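Local coordinates for protein cleavage and polyadenylation specificity factor 100 KD subunit (Methanosarcina mazei, PDB 2XR1) that probably terminates transcription genome-wide as a zinc-dependent nuclease of the metallo-beta-lactamase superfamily, cutting nascent RNA where it leaves RNA polymerase, at residues 23-28 and 44-49; 35-40 and 63-68; 173-178 and 319-324; 206-211 and 235-240. All coordinates share one frame; numbering follows the deposited sequence.

Contact 1. Residues 23-28 and 44-49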
loop_
_atom_site.group_PDB
_atom_site.type_symbol
_atom_site.label_atom_id
_atom_site.label_comp_id
_atom_site.label_asym_id
_atom_site.label_seq_id
_atom_site.Cartn_x
_atom_site.Cartn_y
_atom_site.Cartn_z
ATOM N N ALA B 23 -34.803 29.974 28.371
ATOM C CA ALA B 23 -35.425 29.676 29.645
ATOM C C ALA B 23 -36.430 28.579 29.454
ATOM O O ALA B 23 -37.135 28.544 28.464
ATOM C CB ALA B 23 -36.116 30.908 30.197
ATOM N N GLY B 24 -36.500 27.684 30.424
ATOM C CA GLY B 24 -37.502 26.636 30.432
ATOM C C GLY B 24 -37.068 25.367 29.742
ATOM O O GLY B 24 -37.726 24.346 29.858
ATOM N N VAL B 25 -35.980 25.412 29.001
ATOM C CA VAL B 25 -35.567 24.258 28.259
ATOM C C VAL B 25 -34.338 23.640 28.901
ATOM O O VAL B 25 -33.322 24.314 29.099
ATOM C CB VAL B 25 -35.319 24.642 26.796
ATOM C CG1 VAL B 25 -34.855 23.462 25.980
ATOM C CG2 VAL B 25 -36.611 25.238 26.221
ATOM N N THR B 26 -34.431 22.352 29.216
ATOM C CA THR B 26 -33.318 21.654 29.846
ATOM C C THR B 26 -32.885 20.433 29.083
ATOM O O THR B 26 -33.656 19.850 28.334
ATOM C CB THR B 26 -33.674 21.208 31.251
ATOM O OG1 THR B 26 -34.815 20.340 31.203
ATOM C CG2 THR B 26 -33.930 22.436 32.144
ATOM N N ILE B 27 -31.628 20.062 29.272
ATOM C CA ILE B 27 -31.115 18.776 28.806
ATOM C C ILE B 27 -30.570 18.027 30.005
ATOM O O ILE B 27 -30.228 18.641 31.013
ATOM C CB ILE B 27 -29.992 18.907 27.741
ATOM C CG1 ILE B 27 -28.825 19.757 28.277
ATOM C CG2 ILE B 27 -30.561 19.427 26.458
ATOM C CD1 ILE B 27 -27.628 19.826 27.382
ATOM N N THR B 28 -30.519 16.705 29.885
ATOM C CA THR B 28 -29.928 15.840 30.904
ATOM C C THR B 28 -28.473 15.518 30.526
ATOM O O THR B 28 -27.555 15.920 31.232
ATOM C CB THR B 28 -30.758 14.532 31.129
ATOM O OG1 THR B 28 -30.995 13.866 29.881
ATOM C CG2 THR B 28 -32.077 14.846 31.764
ATOM N N PRO B 44 -38.838 16.623 25.728
ATOM C CA PRO B 44 -38.767 16.614 24.275
ATOM C C PRO B 44 -39.807 17.506 23.594
ATOM O O PRO B 44 -39.555 18.003 22.505
ATOM C CB PRO B 44 -39.052 15.147 23.926
ATOM C CG PRO B 44 -39.824 14.638 25.100
ATOM C CD PRO B 44 -39.162 15.287 26.254
ATOM N N ARG B 45 -40.971 17.676 24.208
ATOM C CA ARG B 45 -42.036 18.473 23.584
ATOM C C ARG B 45 -41.509 19.855 23.220
ATOM O O ARG B 45 -41.807 20.391 22.166
ATOM C CB ARG B 45 -43.248 18.600 24.516
ATOM N N LYS B 46 -40.683 20.401 24.101
ATOM C CA LYS B 46 -40.142 21.741 23.936
ATOM C C LYS B 46 -39.223 21.852 22.729
ATOM O O LYS B 46 -39.104 22.918 22.138
ATOM C CB LYS B 46 -39.419 22.165 25.216
ATOM C CG LYS B 46 -40.353 22.171 26.407
ATOM C CD LYS B 46 -39.711 22.678 27.689
ATOM C CE LYS B 46 -40.764 22.684 28.814
ATOM N NZ LYS B 46 -40.448 23.622 29.901
ATOM N N PHE B 47 -38.570 20.757 22.366
ATOM C CA PHE B 47 -37.747 20.738 21.170
ATOM C C PHE B 47 -38.563 20.419 19.924
ATOM O O PHE B 47 -38.119 20.689 18.799
ATOM C CB PHE B 47 -36.645 19.710 21.301
ATOM C CG PHE B 47 -35.541 20.104 22.235
ATOM C CD1 PHE B 47 -35.680 19.973 23.611
ATOM C CD2 PHE B 47 -34.340 20.571 21.738
ATOM C CE1 PHE B 47 -34.633 20.299 24.468
ATOM C CE2 PHE B 47 -33.307 20.915 22.603
ATOM C CZ PHE B 47 -33.456 20.768 23.962
ATOM N N ALA B 48 -39.731 19.808 20.105
ATOM C CA ALA B 48 -40.638 19.545 18.985
ATOM C C ALA B 48 -41.340 20.827 18.555
ATOM O O ALA B 48 -41.663 21.006 17.381
ATOM C CB ALA B 48 -41.671 18.476 19.359
ATOM N N ASP B 49 -41.576 21.712 19.518
ATOM C CA ASP B 49 -42.275 22.977 19.265
ATOM C C ASP B 49 -41.373 24.005 18.562
ATOM O O ASP B 49 -41.807 24.676 17.616
ATOM C CB ASP B 49 -42.808 23.582 20.582
ATOM C CG ASP B 49 -43.937 22.764 21.205
ATOM O OD1 ASP B 49 -44.893 22.415 20.479
ATOM O OD2 ASP B 49 -43.884 22.503 22.430
#

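Contact 2. Residues 35-40 and 63-68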
loop_
_atom_site.group_PDB
_atom_site.type_symbol
_atom_site.label_atom_id
_atom_site.label_comp_id
_atom_site.label_asym_id
_atom_site.label_seq_id
_atom_site.Cartn_x
_atom_site.Cartn_y
_atom_site.Cartn_z
ATOM N N PRO B 35 -21.897 9.503 14.189
ATOM C CA PRO B 35 -21.536 10.808 13.679
ATOM C C PRO B 35 -22.096 11.985 14.477
ATOM O O PRO B 35 -21.516 13.042 14.406
ATOM C CB PRO B 35 -22.115 10.789 12.284
ATOM C CG PRO B 35 -22.143 9.400 11.936
ATOM C CD PRO B 35 -22.576 8.715 13.157
ATOM N N GLN B 36 -23.174 11.791 15.247
ATOM C CA GLN B 36 -23.937 12.893 15.836
ATOM C C GLN B 36 -23.570 13.240 17.273
ATOM O O GLN B 36 -23.210 12.384 18.068
ATOM C CB GLN B 36 -25.436 12.547 15.856
ATOM C CG GLN B 36 -26.065 12.280 14.531
ATOM C CD GLN B 36 -27.556 12.119 14.638
ATOM O OE1 GLN B 36 -28.311 12.912 14.096
ATOM N NE2 GLN B 36 -27.988 11.090 15.341
ATOM N N LEU B 37 -23.745 14.504 17.617
ATOM C CA LEU B 37 -23.794 14.925 19.008
ATOM C C LEU B 37 -25.236 14.829 19.380
ATOM O O LEU B 37 -26.076 15.349 18.653
ATOM C CB LEU B 37 -23.344 16.361 19.132
ATOM C CG LEU B 37 -23.386 16.916 20.548
ATOM C CD1 LEU B 37 -22.673 15.991 21.522
ATOM C CD2 LEU B 37 -22.787 18.340 20.557
ATOM N N VAL B 38 -25.542 14.151 20.477
ATOM C CA VAL B 38 -26.920 13.907 20.854
ATOM C C VAL B 38 -27.206 14.493 22.216
ATOM O O VAL B 38 -26.498 14.186 23.156
ATOM C CB VAL B 38 -27.217 12.431 20.888
ATOM C CG1 VAL B 38 -28.523 12.177 21.593
ATOM C CG2 VAL B 38 -27.300 11.907 19.477
ATOM N N LEU B 39 -28.248 15.329 22.307
ATOM C CA LEU B 39 -28.751 15.896 23.575
ATOM C C LEU B 39 -29.917 15.070 24.081
ATOM O O LEU B 39 -30.924 14.949 23.406
ATOM C CB LEU B 39 -29.266 17.342 23.395
ATOM C CG LEU B 39 -28.425 18.277 22.542
ATOM C CD1 LEU B 39 -29.007 19.683 22.587
ATOM C CD2 LEU B 39 -27.009 18.233 23.030
ATOM N N TYR B 40 -29.806 14.569 25.296
ATOM C CA TYR B 40 -30.936 13.948 25.951
ATOM C C TYR B 40 -31.751 14.967 26.751
ATOM O O TYR B 40 -31.188 15.876 27.337
ATOM C CB TYR B 40 -30.439 12.812 26.836
ATOM C CG TYR B 40 -30.033 11.620 25.993
ATOM C CD1 TYR B 40 -30.997 10.756 25.466
ATOM C CD2 TYR B 40 -28.689 11.390 25.673
ATOM C CE1 TYR B 40 -30.644 9.689 24.681
ATOM C CE2 TYR B 40 -28.314 10.323 24.872
ATOM C CZ TYR B 40 -29.294 9.468 24.374
ATOM O OH TYR B 40 -28.922 8.384 23.574
ATOM N N THR B 63 -21.744 21.921 14.326
ATOM C CA THR B 63 -21.848 20.463 14.139
ATOM C C THR B 63 -23.291 19.964 14.033
ATOM O O THR B 63 -24.239 20.718 14.272
ATOM C CB THR B 63 -21.114 19.667 15.281
ATOM O OG1 THR B 63 -21.607 18.322 15.347
ATOM C CG2 THR B 63 -21.306 20.327 16.641
ATOM N N ARG B 64 -23.429 18.693 13.647
ATOM C CA ARG B 64 -24.727 18.017 13.609
ATOM C C ARG B 64 -25.116 17.580 15.024
ATOM O O ARG B 64 -24.343 16.901 15.717
ATOM C CB ARG B 64 -24.721 16.777 12.688
ATOM C CG ARG B 64 -24.415 17.038 11.184
ATOM C CD ARG B 64 -25.434 16.367 10.192
ATOM N NE ARG B 64 -26.090 15.131 10.675
ATOM C CZ ARG B 64 -25.578 13.890 10.625
ATOM N NH1 ARG B 64 -24.359 13.656 10.134
ATOM N NH2 ARG B 64 -26.294 12.861 11.077
ATOM N N ILE B 65 -26.329 17.969 15.420
ATOM C CA ILE B 65 -26.882 17.693 16.741
ATOM C C ILE B 65 -28.314 17.213 16.605
ATOM O O ILE B 65 -29.086 17.817 15.887
ATOM C CB ILE B 65 -26.887 18.945 17.627
ATOM C CG1 ILE B 65 -25.469 19.498 17.771
ATOM C CG2 ILE B 65 -27.480 18.612 19.003
ATOM C CD1 ILE B 65 -25.326 20.530 18.864
ATOM N N ALA B 66 -28.644 16.115 17.280
ATOM C CA ALA B 66 -30.020 15.650 17.436
ATOM C C ALA B 66 -30.390 15.680 18.939
ATOM O O ALA B 66 -29.553 15.442 19.820
ATOM C CB ALA B 66 -30.183 14.235 16.867
ATOM N N MET B 67 -31.640 15.979 19.240
ATOM C CA MET B 67 -32.107 15.807 20.596
ATOM C C MET B 67 -32.818 14.460 20.647
ATOM O O MET B 67 -33.290 13.991 19.631
ATOM C CB MET B 67 -32.993 16.989 21.008
ATOM C CG MET B 67 -34.415 16.862 20.594
ATOM S SD MET B 67 -35.328 15.762 21.672
ATOM C CE MET B 67 -36.920 15.766 20.848
ATOM N N ARG B 68 -32.859 13.816 21.804
ATOM C CA ARG B 68 -33.770 12.699 21.980
ATOM C C ARG B 68 -34.310 12.521 23.401
ATOM O O ARG B 68 -33.731 13.008 24.370
ATOM C CB ARG B 68 -33.189 11.394 21.464
ATOM C CG ARG B 68 -31.699 11.252 21.493
ATOM C CD ARG B 68 -31.258 9.983 20.714
ATOM N NE ARG B 68 -31.844 8.724 21.245
ATOM C CZ ARG B 68 -31.261 7.522 21.201
ATOM N NH1 ARG B 68 -30.052 7.368 20.666
ATOM N NH2 ARG B 68 -31.893 6.466 21.706
#

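Contact 3. Residues 173-178 and 319-324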
loop_
_atom_site.group_PDB
_atom_site.type_symbol
_atom_site.label_atom_id
_atom_site.label_comp_id
_atom_site.label_asym_id
_atom_site.label_seq_id
_atom_site.Cartn_x
_atom_site.Cartn_y
_atom_site.Cartn_z
ATOM N N ILE B 173 -14.565 8.664 16.596
ATOM C CA ILE B 173 -14.675 9.777 15.659
ATOM C C ILE B 173 -14.093 11.062 16.273
ATOM O O ILE B 173 -13.393 11.821 15.606
ATOM C CB ILE B 173 -16.108 9.997 15.222
ATOM C CG1 ILE B 173 -16.585 8.817 14.362
ATOM C CG2 ILE B 173 -16.206 11.259 14.452
ATOM C CD1 ILE B 173 -18.050 8.842 13.935
ATOM N N HIS B 174 -14.365 11.287 17.549
ATOM C CA HIS B 174 -13.978 12.531 18.198
ATOM C C HIS B 174 -12.715 12.408 19.022
ATOM O O HIS B 174 -12.490 13.200 19.915
ATOM C CB HIS B 174 -15.141 13.069 19.051
ATOM C CG HIS B 174 -16.365 13.352 18.242
ATOM N ND1 HIS B 174 -17.296 12.379 17.935
ATOM C CD2 HIS B 174 -16.757 14.466 17.586
ATOM C CE1 HIS B 174 -18.238 12.893 17.166
ATOM N NE2 HIS B 174 -17.919 14.153 16.919
ATOM N N ARG B 175 -11.883 11.422 18.724
ATOM C CA ARG B 175 -10.539 11.403 19.249
ATOM C C ARG B 175 -9.810 12.585 18.620
ATOM O O ARG B 175 -10.218 13.091 17.556
ATOM C CB ARG B 175 -9.842 10.083 18.922
ATOM C CG ARG B 175 -9.451 9.919 17.455
ATOM C CD ARG B 175 -8.825 8.580 17.200
ATOM N NE ARG B 175 -8.407 8.399 15.803
ATOM C CZ ARG B 175 -9.220 8.070 14.807
ATOM N NH1 ARG B 175 -10.524 7.906 15.026
ATOM N NH2 ARG B 175 -8.748 7.917 13.584
ATOM N N GLU B 176 -8.751 13.039 19.278
ATOM C CA GLU B 176 -7.962 14.167 18.766
ATOM C C GLU B 176 -6.906 13.711 17.739
ATOM O O GLU B 176 -6.458 12.563 17.754
ATOM C CB GLU B 176 -7.348 14.974 19.939
ATOM C CG GLU B 176 -8.430 15.811 20.713
ATOM C CD GLU B 176 -7.892 16.587 21.875
ATOM O OE1 GLU B 176 -6.648 16.579 22.029
ATOM O OE2 GLU B 176 -8.707 17.214 22.625
ATOM N N CYS B 177 -6.562 14.613 16.816
ATOM C CA CYS B 177 -5.559 14.364 15.773
ATOM C C CYS B 177 -4.194 14.292 16.454
ATOM O O CYS B 177 -3.993 14.919 17.497
ATOM C CB CYS B 177 -5.572 15.485 14.728
ATOM S SG CYS B 177 -6.833 15.340 13.409
ATOM N N THR B 178 -3.272 13.512 15.882
ATOM C CA THR B 178 -1.922 13.303 16.477
ATOM C C THR B 178 -0.725 13.351 15.504
ATOM O O THR B 178 0.422 13.232 15.944
ATOM C CB THR B 178 -1.836 11.942 17.224
ATOM O OG1 THR B 178 -2.354 10.892 16.390
ATOM C CG2 THR B 178 -2.603 12.017 18.544
ATOM N N ILE B 319 -17.011 11.400 9.911
ATOM C CA ILE B 319 -16.781 9.982 10.118
ATOM C C ILE B 319 -15.419 9.659 10.746
ATOM O O ILE B 319 -15.130 8.507 11.043
ATOM C CB ILE B 319 -16.967 9.164 8.837
ATOM C CG1 ILE B 319 -15.993 9.617 7.742
ATOM C CG2 ILE B 319 -18.426 9.238 8.445
ATOM C CD1 ILE B 319 -16.076 8.788 6.450
ATOM N N ALA B 320 -14.602 10.692 10.937
ATOM C CA ALA B 320 -13.265 10.555 11.462
ATOM C C ALA B 320 -12.747 11.928 11.866
ATOM O O ALA B 320 -13.335 12.947 11.560
ATOM C CB ALA B 320 -12.356 9.901 10.440
ATOM N N PRO B 321 -11.650 11.964 12.614
ATOM C CA PRO B 321 -11.213 13.271 13.099
ATOM C C PRO B 321 -10.893 14.260 11.964
ATOM O O PRO B 321 -10.835 15.446 12.189
ATOM C CB PRO B 321 -9.944 12.950 13.886
ATOM C CG PRO B 321 -10.034 11.502 14.215
ATOM C CD PRO B 321 -10.847 10.858 13.153
ATOM N N ASP B 322 -10.661 13.765 10.758
ATOM C CA ASP B 322 -10.260 14.639 9.671
ATOM C C ASP B 322 -10.969 14.327 8.380
ATOM O O ASP B 322 -10.504 14.725 7.331
ATOM C CB ASP B 322 -8.745 14.571 9.465
ATOM C CG ASP B 322 -8.221 13.133 9.128
ATOM O OD1 ASP B 322 -8.948 12.100 9.245
ATOM O OD2 ASP B 322 -7.051 13.051 8.723
ATOM N N ILE B 323 -12.093 13.625 8.448
ATOM C CA ILE B 323 -12.826 13.284 7.247
ATOM C C ILE B 323 -14.314 13.512 7.421
ATOM O O ILE B 323 -14.884 13.028 8.384
ATOM C CB ILE B 323 -12.578 11.839 6.806
ATOM C CG1 ILE B 323 -11.087 11.574 6.680
ATOM C CG2 ILE B 323 -13.257 11.576 5.462
ATOM C CD1 ILE B 323 -10.787 10.205 6.219
ATOM N N LYS B 324 -14.899 14.278 6.502
ATOM C CA LYS B 324 -16.337 14.480 6.450
ATOM C C LYS B 324 -16.859 13.859 5.185
ATOM O O LYS B 324 -16.302 14.079 4.127
ATOM C CB LYS B 324 -16.676 15.959 6.421
ATOM C CG LYS B 324 -16.568 16.614 7.736
ATOM C CD LYS B 324 -17.049 18.035 7.655
ATOM C CE LYS B 324 -16.710 18.839 8.941
ATOM N NZ LYS B 324 -15.287 18.620 9.371
#

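Contact 4. Residues 206-211 and 235-240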
loop_
_atom_site.group_PDB
_atom_site.type_symbol
_atom_site.label_atom_id
_atom_site.label_comp_id
_atom_site.label_asym_id
_atom_site.label_seq_id
_atom_site.Cartn_x
_atom_site.Cartn_y
_atom_site.Cartn_z
ATOM N N GLU B 206 -4.242 9.909 9.998
ATOM C CA GLU B 206 -5.103 9.648 11.168
ATOM C C GLU B 206 -6.157 8.592 10.850
ATOM O O GLU B 206 -6.790 8.070 11.741
ATOM C CB GLU B 206 -5.866 10.908 11.591
ATOM C CG GLU B 206 -5.066 12.222 11.622
ATOM C CD GLU B 206 -4.198 12.404 12.869
ATOM O OE1 GLU B 206 -4.342 11.619 13.847
ATOM O OE2 GLU B 206 -3.371 13.364 12.876
ATOM N N SER B 207 -6.389 8.288 9.588
ATOM C CA SER B 207 -7.602 7.609 9.278
ATOM C C SER B 207 -7.513 6.696 8.086
ATOM O O SER B 207 -6.762 6.935 7.144
ATOM C CB SER B 207 -8.696 8.652 9.065
ATOM O OG SER B 207 -8.747 9.441 10.233
ATOM N N ARG B 208 -8.313 5.643 8.165
ATOM C CA ARG B 208 -8.389 4.629 7.146
ATOM C C ARG B 208 -9.843 4.316 6.943
ATOM O O ARG B 208 -10.552 4.022 7.898
ATOM C CB ARG B 208 -7.589 3.415 7.595
ATOM C CG ARG B 208 -6.073 3.660 7.500
ATOM C CD ARG B 208 -5.325 2.985 8.569
ATOM N NE ARG B 208 -5.741 3.464 9.893
ATOM C CZ ARG B 208 -5.199 4.491 10.571
ATOM N NH1 ARG B 208 -4.183 5.195 10.070
ATOM N NH2 ARG B 208 -5.696 4.830 11.771
ATOM N N ILE B 209 -10.292 4.499 5.711
ATOM C CA ILE B 209 -11.673 4.371 5.338
ATOM C C ILE B 209 -11.675 3.360 4.239
ATOM O O ILE B 209 -10.873 3.439 3.338
ATOM C CB ILE B 209 -12.297 5.739 4.815
ATOM C CG1 ILE B 209 -12.129 6.841 5.871
ATOM C CG2 ILE B 209 -13.750 5.630 4.584
ATOM C CD1 ILE B 209 -12.612 6.455 7.283
ATOM N N LEU B 210 -12.604 2.425 4.332
ATOM C CA LEU B 210 -12.789 1.406 3.327
ATOM C C LEU B 210 -14.035 1.732 2.533
ATOM O O LEU B 210 -15.105 1.824 3.116
ATOM C CB LEU B 210 -12.910 0.045 4.011
ATOM C CG LEU B 210 -12.337 -1.190 3.356
ATOM C CD1 LEU B 210 -10.867 -1.087 3.010
ATOM C CD2 LEU B 210 -12.591 -2.285 4.347
ATOM N N ILE B 211 -13.907 1.943 1.222
ATOM C CA ILE B 211 -15.070 2.132 0.404
ATOM C C ILE B 211 -15.363 0.816 -0.324
ATOM O O ILE B 211 -14.551 0.344 -1.120
ATOM C CB ILE B 211 -14.916 3.284 -0.590
ATOM C CG1 ILE B 211 -14.768 4.623 0.146
ATOM C CG2 ILE B 211 -16.154 3.355 -1.520
ATOM C CD1 ILE B 211 -13.327 5.148 0.372
ATOM N N LEU B 235 -7.785 -5.208 11.044
ATOM C CA LEU B 235 -9.042 -4.566 10.764
ATOM C C LEU B 235 -9.477 -3.498 11.769
ATOM O O LEU B 235 -10.151 -2.528 11.392
ATOM C CB LEU B 235 -10.130 -5.623 10.574
ATOM C CG LEU B 235 -9.931 -6.507 9.327
ATOM C CD1 LEU B 235 -10.779 -7.784 9.386
ATOM C CD2 LEU B 235 -10.265 -5.703 8.082
ATOM N N ASN B 236 -9.076 -3.614 13.025
ATOM C CA ASN B 236 -9.382 -2.545 13.987
ATOM C C ASN B 236 -8.788 -1.168 13.601
ATOM O O ASN B 236 -9.254 -0.125 14.055
ATOM C CB ASN B 236 -8.945 -2.941 15.394
ATOM C CG ASN B 236 -7.430 -2.954 15.560
ATOM O OD1 ASN B 236 -6.676 -2.393 14.741
ATOM N ND2 ASN B 236 -6.972 -3.587 16.643
ATOM N N GLN B 237 -7.771 -1.159 12.740
ATOM C CA GLN B 237 -7.225 0.105 12.215
ATOM C C GLN B 237 -8.197 0.807 11.245
ATOM O O GLN B 237 -7.870 1.885 10.743
ATOM C CB GLN B 237 -5.874 -0.139 11.496
ATOM C CG GLN B 237 -5.970 -0.475 9.987
ATOM C CD GLN B 237 -4.608 -0.742 9.326
ATOM O OE1 GLN B 237 -4.057 0.145 8.686
ATOM N NE2 GLN B 237 -4.071 -1.983 9.474
ATOM N N ILE B 238 -9.344 0.187 10.937
ATOM C CA ILE B 238 -10.267 0.782 10.000
ATOM C C ILE B 238 -11.347 1.618 10.701
ATOM O O ILE B 238 -12.200 1.089 11.384
ATOM C CB ILE B 238 -10.970 -0.254 9.093
ATOM C CG1 ILE B 238 -9.967 -1.213 8.452
ATOM C CG2 ILE B 238 -11.714 0.466 8.039
ATOM C CD1 ILE B 238 -9.105 -0.593 7.402
ATOM N N ASP B 239 -11.345 2.923 10.450
ATOM C CA ASP B 239 -12.311 3.823 11.030
ATOM C C ASP B 239 -13.749 3.595 10.546
ATOM O O ASP B 239 -14.706 3.714 11.340
ATOM C CB ASP B 239 -11.878 5.258 10.785
ATOM C CG ASP B 239 -10.583 5.617 11.545
ATOM O OD1 ASP B 239 -9.551 4.866 11.419
ATOM O OD2 ASP B 239 -10.599 6.644 12.306
ATOM N N ALA B 240 -13.916 3.271 9.262
ATOM C CA ALA B 240 -15.264 3.082 8.704
ATOM C C ALA B 240 -15.290 2.303 7.414
ATOM O O ALA B 240 -14.314 2.180 6.729
ATOM C CB ALA B 240 -15.928 4.402 8.506
#

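Contact 1. Residues 23-28 and 44-49
Both residues that reach out from helix 44-49 set CG anti to their own carbonyl carbon, Lys46 with chi1 -60° and Phe47 with chi1 -73°. Lys46 then runs fully extended, so its ammonium group ends at the loop 23-28, while Phe47 puts the far end of its ring beside the same loop. Val25, with CG1 anti to its backbone N, brings that methyl obliquely to the ring, 3.5 Å from Phe47 CE1. Ile27 adds its CG2 methyl at 4.1 Å from Phe47 CZ, and Thr26 O lies at the ring edge near its plane. A branched residue on each side of Thr26 suits a chain in extended conformation that offers methyls to an aromatic ring. Within this KH domain, Ile53 and Ile54 of helix 52-61 and Met67 also pack on Phe47, whereas Ile27 leans on helix 7-18.

Farther out, Lys46 NZ donates to Gly24 O at 2.8 Å, approaching from above the carbonyl plane. Glycine fits here because the positive phi of 90° would jam a CB against the preceding carbonyl. Lys46 NZ also forms a salt bridge with Glu43, so the ammonium is held by a carboxylate and a carbonyl together, which probably favours its charged form.

Contact 2. Residues 35-40 and 63-68
Leu37, Leu39 and Ile65 form the apolar centre, on the face of the sheet that helices 7-18 and 52-61 cover. Leu37 and Ile65 lie side by side, with CD2 of Leu37 3.8 Å from CD1 of Ile65. Leu39 crosses obliquely, its CG 3.7 Å from Ile65 CG2, so the branched isoleucine touches both leucines. Beneath them strands 36-40 and 65-68 run parallel, hydrogen-bonded in a regular ladder: Leu37 N to Arg64 O, Ala66 N to Leu37 O, Leu39 N to Ala66 O and Arg68 N to Leu39 O. Helix 52-61 belongs to the connection between these neighbouring strands, as in the type II KH fold.

The other face carries Val38, Ala66, Tyr40 and Arg68. Val38 CG1 lies against both the aliphatic part of Arg68, 3.3 Å from CG, and one face of the Tyr40 ring. Arg68 bends at chi3 (-59°) and brings one face of its guanidinium to Tyr40 OH, with ring and guanidinium planes 49° apart; this is packing, without a hydrogen bond. The small Ala66 meets Gln36 OE1 with its methyl. Glu33 on strand 30-33 balances the charge at Arg68 NH1 by a salt bridge, while the stem serves as apolar surface.

Contact 3. Residues 173-178 and 319-324
One face of the Arg175 guanidinium is covered by the ring of Pro321, whose CG sits 3.6 Å above its plane, over the centre. Pro321 CD lies over the same face, 3.5 Å from Arg175 NH1. The His174 ring has the CG2 methyl of its neighbour Ile173 over one face, toward the rim, and it stacks with Phe32 of the first KH domain. Pro321 belongs to the tight beta hairpin joining strands 317-320 and 323-329 at the edge of a metallo-beta-lactamase sheet; the opposing segment leads from helix 159-173 toward strand 185-190.

Arg175 has CG in the crowded position between backbone N and carbonyl carbon (chi1 72°), and the chain then runs straight to NE, which carries the guanidinium across the proline. A rigid ring without a polar hydrogen suits both a hairpin turn and a flat cation above it. NH2 of the arginine makes a salt bridge with Asp239 and a hydrogen bond to Glu206 O, and NH1 donates to Lys172 O. Asp322 is likewise fixed from outside, by Thr204 and Ser207.

Ile173, at the end of its helix, lays CG1 3.6 Å from Ile319 O, and Tyr267 packs on both isoleucines. At the other end of the contact the sulfur of Cys177, SG, rests 4.0 Å from Pro321 CB.

Contact 4. Residues 206-211 and 235-240
Leu235 opens segment 235-240 with a short 3-10 turn, closed by the bond from Ile238 N to Leu235 O. At the end of that turn Gln237 supplies the main grip on Arg208. Its carbonyl oxygen, Gln237 O, takes a hydrogen bond from Arg208 NE at 2.8 Å, nearly straight at 166° and lying in both the guanidinium plane and the carbonyl plane. Arg208 can reach it because its chain bends at chi2 and chi3. The Gln237 side chain, extended beyond CG, crosses the arginine at about a right angle, with OE1 3.1 Å from Arg208 CD. Pro230 of the second subunit packs on both residues, so this corner touches the dimer interface.

Ile238 turns CG2 inward, 4.2 Å from Leu210 CB, and its side chain also meets Leu201 of strand 199-203. Here the chain is about to enter strand 240-242, which lies parallel to strand 208-211 in one of the two sheets of the metallo-beta-lactamase fold, where isoleucine and leucine suit the buried surface.

Asp239 N donates to Arg208 O at 2.9 Å in a bent bond of 137°. Its OD1 lies 3.9 Å from Arg208 NH2, a long salt bridge of charges alone, with the oxygen well out of the guanidinium plane. The stronger partner is Arg175, which holds OD2; a buried aspartate between two arginines probably stays ionised. Its CB also meets the CD1 methyl of Ile209. The methyl of Ala240, a small residue that suits this buried spot, lies 4.1 Å from Ile209 CD1; Ala240 O accepts a straight bond from Leu210 N.

Overall arrangement
Along the chain the four contacts run from the first KH domain into the metallo-beta-lactamase domain. Contacts 1 and 2 cross in sequence and touch, with centres about 14 Å apart; strand 36-41 of contact 2 leads to helix 44-49 of contact 1. Contact 3 follows, its centre about 17 Å from that of contact 2; Pro35 packs on Ile173, so the end of helix 159-173 meets both domains. Contact 4 falls between the two segments of contact 3, their centres about 11 Å apart. Together they tie the edge hairpin of one metallo-beta-lactamase sheet to inner strands of the other. Centres of contacts 1 and 4 are about 37 Å apart, so the series connects the KH domain, probably RNA-binding, stepwise to the nuclease body.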